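Local coordinates for protein RTX-adhesin (Marinomonas primoryensis, PDB 5IRB) that helps bind its Antarctic bacterium to diatoms and ice as a giant calcium-binding adhesin, this piece being a row of beta-sandwich domains that probably serves in cell-surface retention, at residues V219-A230 with T305-D313; I114-V125 with G200-T210. One frame throughout, in Å; residues are numbered along the deposited sequence.

Contact 1. Residues V219-A230 with T305-D313. With CA (calcium ion), chain K; CA (calcium ion), chain E.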
# COMPACT_ATOMS: atom_id res chain seq x y z
N VAL A 219 -46.29 13.82 14.44
CA VAL A 219 -46.65 14.72 15.53
C VAL A 219 -48.05 14.34 16.03
O VAL A 219 -49.00 14.26 15.23
CB VAL A 219 -46.62 16.20 15.09
CG1 VAL A 219 -46.96 17.13 16.25
CG2 VAL A 219 -45.25 16.56 14.43
N ASN A 220 -48.20 14.18 17.34
CA ASN A 220 -49.51 13.88 17.90
C ASN A 220 -50.43 15.10 17.83
O ASN A 220 -50.00 16.18 17.46
CB ASN A 220 -49.38 13.41 19.35
CG ASN A 220 -48.52 12.17 19.49
OD1 ASN A 220 -48.57 11.28 18.64
ND2 ASN A 220 -47.71 12.12 20.55
N ALA A 221 -51.68 14.90 18.21
CA ALA A 221 -52.65 15.96 18.32
C ALA A 221 -52.13 17.07 19.22
O ALA A 221 -51.43 16.81 20.20
CB ALA A 221 -53.99 15.39 18.86
N ILE A 222 -52.46 18.31 18.87
CA ILE A 222 -52.04 19.45 19.65
C ILE A 222 -53.06 19.68 20.75
O ILE A 222 -54.14 20.22 20.50
CB ILE A 222 -51.88 20.71 18.78
CG1 ILE A 222 -51.03 20.40 17.54
CG2 ILE A 222 -51.34 21.89 19.60
CD1 ILE A 222 -49.70 19.76 17.84
N THR A 223 -52.71 19.24 21.96
CA THR A 223 -53.67 18.90 23.03
C THR A 223 -54.62 17.79 22.55
O THR A 223 -54.60 17.39 21.37
CB THR A 223 -54.48 20.13 23.52
OG1 THR A 223 -55.32 20.62 22.45
CG2 THR A 223 -53.54 21.24 23.99
N SER A 224 -55.45 17.28 23.46
CA SER A 224 -56.20 16.04 23.18
C SER A 224 -57.20 16.15 22.01
O SER A 224 -57.44 15.16 21.30
CB SER A 224 -56.93 15.59 24.45
OG SER A 224 -57.40 16.71 25.16
N ASP A 225 -57.78 17.32 21.81
CA ASP A 225 -58.72 17.51 20.70
C ASP A 225 -58.12 18.23 19.49
O ASP A 225 -58.84 18.51 18.54
CB ASP A 225 -59.96 18.27 21.20
CG ASP A 225 -59.66 19.72 21.58
OD1 ASP A 225 -58.53 20.21 21.40
OD2 ASP A 225 -60.59 20.38 22.07
N ASP A 226 -56.82 18.51 19.53
CA ASP A 226 -56.09 19.08 18.39
C ASP A 226 -56.57 20.51 18.12
O ASP A 226 -56.47 21.02 17.00
CB ASP A 226 -56.26 18.20 17.14
CG ASP A 226 -55.15 18.38 16.13
OD1 ASP A 226 -53.97 18.59 16.53
OD2 ASP A 226 -55.47 18.31 14.93
N VAL A 227 -57.07 21.16 19.17
CA VAL A 227 -57.55 22.55 19.12
C VAL A 227 -56.99 23.36 20.29
O VAL A 227 -57.10 22.94 21.44
CB VAL A 227 -59.10 22.61 19.16
CG1 VAL A 227 -59.59 24.07 19.08
CG2 VAL A 227 -59.73 21.76 18.05
N ILE A 228 -56.45 24.54 20.02
CA ILE A 228 -55.95 25.41 21.09
C ILE A 228 -57.06 26.34 21.59
O ILE A 228 -57.55 27.17 20.83
CB ILE A 228 -54.75 26.27 20.61
CG1 ILE A 228 -53.54 25.38 20.28
CG2 ILE A 228 -54.41 27.34 21.64
CD1 ILE A 228 -52.88 24.76 21.49
N ASN A 229 -57.46 26.20 22.85
CA ASN A 229 -58.46 27.11 23.42
C ASN A 229 -57.80 28.36 24.01
O ASN A 229 -56.56 28.44 24.06
CB ASN A 229 -59.33 26.39 24.47
CG ASN A 229 -58.53 25.85 25.66
OD1 ASN A 229 -57.56 26.46 26.10
ND2 ASN A 229 -58.93 24.69 26.17
N ALA A 230 -58.61 29.32 24.45
CA ALA A 230 -58.10 30.54 25.08
C ALA A 230 -57.17 30.19 26.24
O ALA A 230 -56.08 30.76 26.41
CB ALA A 230 -59.25 31.42 25.56
N THR A 305 -38.64 14.47 8.36
CA THR A 305 -39.63 15.50 8.64
C THR A 305 -41.03 14.91 8.84
O THR A 305 -41.48 14.08 8.04
CB THR A 305 -39.62 16.57 7.53
OG1 THR A 305 -38.35 17.23 7.53
CG2 THR A 305 -40.71 17.61 7.75
N GLY A 306 -41.70 15.35 9.90
CA GLY A 306 -43.13 15.12 10.09
C GLY A 306 -43.86 16.45 10.20
O GLY A 306 -43.34 17.42 10.77
N SER A 307 -45.05 16.51 9.63
CA SER A 307 -45.76 17.77 9.49
C SER A 307 -47.04 17.75 10.32
O SER A 307 -47.64 16.69 10.48
CB SER A 307 -46.05 18.03 8.01
OG SER A 307 -44.86 18.38 7.31
N SER A 308 -47.43 18.89 10.88
CA SER A 308 -48.56 18.96 11.81
C SER A 308 -49.42 20.15 11.49
O SER A 308 -48.92 21.18 11.05
CB SER A 308 -48.10 19.05 13.26
OG SER A 308 -49.22 19.12 14.14
N THR A 309 -50.72 20.01 11.74
CA THR A 309 -51.67 21.09 11.64
C THR A 309 -52.60 21.04 12.85
O THR A 309 -52.91 19.97 13.36
CB THR A 309 -52.54 20.99 10.37
OG1 THR A 309 -53.14 19.69 10.31
CG2 THR A 309 -51.70 21.24 9.12
N HIS A 310 -53.03 22.20 13.31
CA HIS A 310 -54.08 22.25 14.33
C HIS A 310 -54.92 23.49 14.12
O HIS A 310 -54.58 24.34 13.30
CB HIS A 310 -53.48 22.24 15.74
CG HIS A 310 -52.61 23.41 16.04
ND1 HIS A 310 -51.27 23.47 15.69
CD2 HIS A 310 -52.87 24.61 16.65
CE1 HIS A 310 -50.76 24.60 16.08
NE2 HIS A 310 -51.71 25.33 16.65
N THR A 311 -56.03 23.58 14.84
CA THR A 311 -56.90 24.75 14.83
C THR A 311 -56.92 25.46 16.19
O THR A 311 -56.43 24.92 17.19
CB THR A 311 -58.32 24.37 14.37
OG1 THR A 311 -58.82 23.34 15.23
CG2 THR A 311 -58.28 23.80 12.95
N VAL A 312 -57.45 26.68 16.19
CA VAL A 312 -57.41 27.61 17.32
C VAL A 312 -58.78 28.20 17.64
O VAL A 312 -59.48 28.70 16.75
CB VAL A 312 -56.45 28.80 17.04
CG1 VAL A 312 -56.46 29.80 18.18
CG2 VAL A 312 -55.03 28.31 16.75
N ASP A 313 -59.17 28.17 18.91
CA ASP A 313 -60.44 28.76 19.32
C ASP A 313 -60.39 29.31 20.75
O ASP A 313 -60.13 30.50 20.97
CB ASP A 313 -61.56 27.74 19.17
CG ASP A 313 -62.92 28.35 19.40
OD1 ASP A 313 -63.03 29.59 19.31
OD2 ASP A 313 -63.87 27.58 19.64
CA CA K . -57.49 21.49 23.21
CA CA E . -53.21 17.90 14.32
O HOH W 1 -49.47 15.50 12.60
O HOH W 2 -47.65 13.56 11.78
O HOH W 3 -50.89 17.73 15.31
O HOH W 4 -57.69 19.65 24.86
O HOH W 5 -59.59 22.43 23.65
O HOH W 6 -58.02 20.65 14.64
O HOH W 7 -51.46 17.19 12.65
O HOH W 8 -54.24 17.72 12.07
O HOH W 9 -53.62 15.45 14.84
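V227 and I228 pair in parallel with T311 and V312, CA atoms 4.9 and 4.6 Å apart, placing 227-228 at the outer edge of the mixed sheet of the last domain, beside 301-312. The ladder is short: I228 N donates to T311 O, D313 N donates to I228 O at 2.7 Å, and the bond from T311 N to D226 O is weak. Before this ladder a calcium ion bridges the two segments. D226 grips it with both carboxylate oxygens, OD1 and OD2, while T309 contributes its backbone O at 2.3 Å. Four waters complete the shell, one of them also bonded to N220 O and S308 OG. With CG anti to the backbone N (chi1 -157°), the carboxylate of D226 swings to the metal; its OD1 also accepts from I222 N through the anti lone pair, at 2.8 Å and 176°. On the inner side I222 lays CG2 over one face of the H310 ring, 4.2 Å from the centroid and 13° off the normal, in a CH-pi contact. CG1 of I228 approaches the same ring obliquely at CD2, 3.8 Å away, and H310 NE2 is hydrogen-bonded to L282 O. A second calcium ion is bound by T223 OG1, D225 OD1, V227 O and two waters, with E232 of the following helix adding its carboxylate. D225 OD1 also accepts from V227 N, an Asx turn. D226 thus uses one oxygen, OD1, for both metal and loop backbone, so calcium binding and loop shape are coupled, and the calcium ion probably offsets the negative charge of the D226 carboxylate.

Contact 2. Residues I114-V125 with G200-T210. With CA (calcium ion), chain F; CA (calcium ion), chain G; CA (calcium ion), chain D.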
# COMPACT_ATOMS: atom_id res chain seq x y z
N ILE A 114 4.76 -4.13 0.71
CA ILE A 114 4.06 -2.84 0.83
C ILE A 114 2.76 -3.09 1.59
O ILE A 114 2.12 -4.13 1.42
CB ILE A 114 3.81 -2.19 -0.55
CG1 ILE A 114 3.14 -0.81 -0.41
CG2 ILE A 114 3.04 -3.12 -1.46
CD1 ILE A 114 3.22 0.04 -1.67
N ARG A 115 2.43 -2.19 2.51
CA ARG A 115 1.10 -2.19 3.10
C ARG A 115 0.44 -0.81 2.91
O ARG A 115 1.13 0.22 2.77
CB ARG A 115 1.16 -2.56 4.59
CG ARG A 115 1.86 -1.52 5.46
CD ARG A 115 2.11 -2.00 6.88
NE ARG A 115 2.27 -0.88 7.81
CZ ARG A 115 3.36 -0.63 8.55
NH1 ARG A 115 3.37 0.42 9.37
NH2 ARG A 115 4.42 -1.43 8.48
N VAL A 116 -0.89 -0.80 2.90
CA VAL A 116 -1.69 0.40 2.78
C VAL A 116 -2.60 0.54 4.00
O VAL A 116 -3.30 -0.41 4.38
CB VAL A 116 -2.54 0.40 1.50
CG1 VAL A 116 -3.37 1.69 1.39
CG2 VAL A 116 -1.65 0.25 0.28
N ASN A 117 -2.52 1.70 4.65
CA ASN A 117 -3.32 2.04 5.81
C ASN A 117 -4.81 2.17 5.45
O ASN A 117 -5.19 2.16 4.28
CB ASN A 117 -2.83 3.36 6.42
CG ASN A 117 -1.38 3.29 6.89
OD1 ASN A 117 -0.96 2.33 7.52
ND2 ASN A 117 -0.61 4.33 6.57
N SER A 118 -5.65 2.35 6.46
CA SER A 118 -7.07 2.55 6.18
C SER A 118 -7.32 3.83 5.35
O SER A 118 -6.57 4.81 5.43
CB SER A 118 -7.86 2.55 7.50
OG SER A 118 -7.59 3.72 8.24
N ILE A 119 -8.33 3.74 4.48
CA ILE A 119 -8.86 4.86 3.68
C ILE A 119 -9.74 5.77 4.54
O ILE A 119 -10.90 5.46 4.78
CB ILE A 119 -9.64 4.35 2.44
CG1 ILE A 119 -8.79 3.37 1.62
CG2 ILE A 119 -10.10 5.52 1.56
CD1 ILE A 119 -7.38 3.88 1.19
N THR A 120 -9.16 6.84 5.08
CA THR A 120 -9.71 7.67 6.14
C THR A 120 -9.79 6.84 7.42
O THR A 120 -9.48 5.65 7.42
CB THR A 120 -11.14 8.27 5.83
OG1 THR A 120 -12.12 7.26 6.08
CG2 THR A 120 -11.25 8.76 4.39
N SER A 121 -10.19 7.49 8.50
CA SER A 121 -10.12 6.92 9.84
C SER A 121 -10.81 5.58 10.04
O SER A 121 -10.31 4.74 10.78
CB SER A 121 -10.77 7.91 10.82
OG SER A 121 -9.84 8.29 11.82
N ASP A 122 -11.94 5.36 9.37
CA ASP A 122 -12.74 4.17 9.61
C ASP A 122 -12.76 3.25 8.40
O ASP A 122 -13.54 2.30 8.39
CB ASP A 122 -14.21 4.52 9.94
CG ASP A 122 -14.87 5.36 8.85
OD1 ASP A 122 -14.20 5.70 7.85
OD2 ASP A 122 -16.07 5.68 8.98
N ASP A 123 -11.95 3.56 7.39
CA ASP A 123 -11.87 2.73 6.19
C ASP A 123 -13.20 2.78 5.42
O ASP A 123 -13.53 1.87 4.64
CB ASP A 123 -11.48 1.29 6.53
CG ASP A 123 -10.67 0.62 5.43
OD1 ASP A 123 -9.93 1.30 4.68
OD2 ASP A 123 -10.85 -0.60 5.30
N VAL A 124 -13.97 3.83 5.67
CA VAL A 124 -15.20 4.12 4.93
C VAL A 124 -15.16 5.52 4.30
O VAL A 124 -14.89 6.53 4.98
CB VAL A 124 -16.44 3.97 5.84
CG1 VAL A 124 -17.71 4.30 5.09
CG2 VAL A 124 -16.50 2.57 6.41
N VAL A 125 -15.46 5.61 3.01
CA VAL A 125 -15.53 6.91 2.36
C VAL A 125 -16.95 7.44 2.44
O VAL A 125 -17.85 6.93 1.77
CB VAL A 125 -15.10 6.85 0.89
CG1 VAL A 125 -15.28 8.22 0.24
CG2 VAL A 125 -13.61 6.43 0.79
N GLY A 200 6.88 -5.09 -5.20
CA GLY A 200 5.96 -5.62 -4.21
C GLY A 200 4.60 -5.01 -4.44
O GLY A 200 4.51 -3.88 -4.91
N THR A 201 3.54 -5.74 -4.14
CA THR A 201 2.18 -5.24 -4.31
C THR A 201 1.28 -5.68 -3.17
O THR A 201 1.56 -6.69 -2.50
CB THR A 201 1.52 -5.74 -5.60
OG1 THR A 201 1.17 -7.12 -5.41
CG2 THR A 201 2.43 -5.61 -6.82
N THR A 202 0.17 -4.98 -3.01
CA THR A 202 -0.83 -5.32 -2.01
C THR A 202 -2.12 -4.76 -2.51
O THR A 202 -2.14 -3.86 -3.36
CB THR A 202 -0.55 -4.71 -0.61
OG1 THR A 202 -1.40 -5.33 0.36
CG2 THR A 202 -0.81 -3.22 -0.59
N THR A 203 -3.22 -5.31 -2.00
CA THR A 203 -4.52 -4.84 -2.41
C THR A 203 -5.17 -4.05 -1.28
O THR A 203 -5.32 -4.54 -0.17
CB THR A 203 -5.39 -6.01 -2.85
OG1 THR A 203 -4.82 -6.56 -4.05
CG2 THR A 203 -6.81 -5.52 -3.10
N SER A 204 -5.56 -2.81 -1.57
CA SER A 204 -6.28 -2.00 -0.62
C SER A 204 -7.77 -2.05 -0.93
O SER A 204 -8.21 -1.85 -2.07
CB SER A 204 -5.78 -0.55 -0.66
OG SER A 204 -6.44 0.25 0.32
N THR A 205 -8.57 -2.32 0.09
CA THR A 205 -10.00 -2.30 -0.09
C THR A 205 -10.60 -1.37 0.96
O THR A 205 -10.06 -1.24 2.07
CB THR A 205 -10.62 -3.68 0.04
OG1 THR A 205 -10.49 -4.12 1.40
CG2 THR A 205 -9.95 -4.67 -0.92
N HIS A 206 -11.72 -0.76 0.60
CA HIS A 206 -12.47 0.06 1.53
C HIS A 206 -13.95 -0.01 1.15
O HIS A 206 -14.30 -0.63 0.15
CB HIS A 206 -11.96 1.50 1.53
CG HIS A 206 -12.17 2.23 0.21
ND1 HIS A 206 -11.20 2.20 -0.79
CD2 HIS A 206 -13.17 2.95 -0.23
CE1 HIS A 206 -11.64 2.91 -1.80
NE2 HIS A 206 -12.86 3.39 -1.51
N THR A 207 -14.82 0.58 1.96
CA THR A 207 -16.24 0.61 1.58
C THR A 207 -16.67 2.06 1.36
O THR A 207 -16.04 2.99 1.85
CB THR A 207 -17.14 -0.08 2.62
OG1 THR A 207 -17.08 0.61 3.87
CG2 THR A 207 -16.67 -1.52 2.80
N VAL A 208 -17.73 2.22 0.57
CA VAL A 208 -18.22 3.55 0.27
C VAL A 208 -19.65 3.67 0.79
O VAL A 208 -20.51 2.84 0.48
CB VAL A 208 -18.15 3.83 -1.25
CG1 VAL A 208 -18.76 5.18 -1.58
CG2 VAL A 208 -16.68 3.76 -1.74
N ASP A 209 -19.89 4.68 1.62
CA ASP A 209 -21.20 4.95 2.22
C ASP A 209 -21.44 6.45 2.20
O ASP A 209 -20.94 7.16 3.07
CB ASP A 209 -21.29 4.42 3.65
CG ASP A 209 -22.71 4.51 4.23
OD1 ASP A 209 -23.53 5.27 3.66
OD2 ASP A 209 -22.98 3.85 5.26
N THR A 210 -22.21 6.93 1.23
CA THR A 210 -22.38 8.37 1.10
C THR A 210 -23.79 8.86 1.43
O THR A 210 -24.15 9.98 1.07
CB THR A 210 -22.04 8.84 -0.31
OG1 THR A 210 -22.94 8.23 -1.24
CG2 THR A 210 -20.58 8.50 -0.67
CA CA F . -14.41 7.79 6.67
CA CA G . -8.79 -0.85 4.08
CA CA D . -25.29 4.93 5.27
O HOH W 10 3.70 -6.74 -0.01
O HOH W 11 -2.13 -3.30 2.89
O HOH W 12 -6.60 0.60 2.98
O HOH W 13 -16.77 7.71 7.59
O HOH W 14 -14.55 -0.63 5.10
O HOH W 15 -26.09 3.71 3.72
O HOH W 16 -27.56 4.96 6.37
O HOH W 17 -25.11 3.18 6.83
O HOH W 18 -13.67 8.70 8.27
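A calcium-bound edge of a beta-sandwich domain is formed here: strand 124-125 runs parallel to 197-208, while residues 114-116 of strand 112-116, from the antiparallel sheet, run beside 200-205, axes 6.1 Å apart at closest and 18° between directions. The rungs are T207 N to D123 O, V125 N to T207 O at 2.9 Å, and D209 N to V125 O. D123 chelates one calcium ion with OD1 and OD2, and T205 O binds it from the partner strand. A second ion takes T120 OG1, D122 OD1 and V124 O, with E129 and two waters completing the shell. Between the sheets, I114 CG2 lies 3.5 Å from T201 C. V116 CG2 meets T202 CG2 at 3.7 Å; W169 packs against both I114 and V116. Further along, I119 CG2 sits over one face of the H206 ring, and V125 CG2 comes obliquely to CD2. The ring reaches them with CG between the backbone N and carbonyl carbon (chi1 66°), its NE2 bonded to L178 O. D209 holds a third ion, shared with S211 and D296. At the T120-D123 turn, S118 OG from just before it and D123 N approach T120 O from opposite faces of its carbonyl plane, the former at 2.8 Å.

Overall arrangement
Contacts 1 and 2 are equivalent corners of successive domains, each joining the early calcium loop to the last strand across 74 intervening residues. Their centres lie 51 Å apart and their nearest atoms about 17 Å, so they do not touch. The centre of contact 2 lies about 9 Å, and that of contact 1 about 59 Å, from the centre of the chain, the latter at the far end of an extended molecule. The same threonine-aspartate-valine-glutamate calcium site recurs in both. What differs is the exit: in contact 2, D209 passes straight into a further calcium site with S211 and D296, joining one domain to the next, consistent with a stiffened linker, whereas in contact 1 the modelled chain stops at D313.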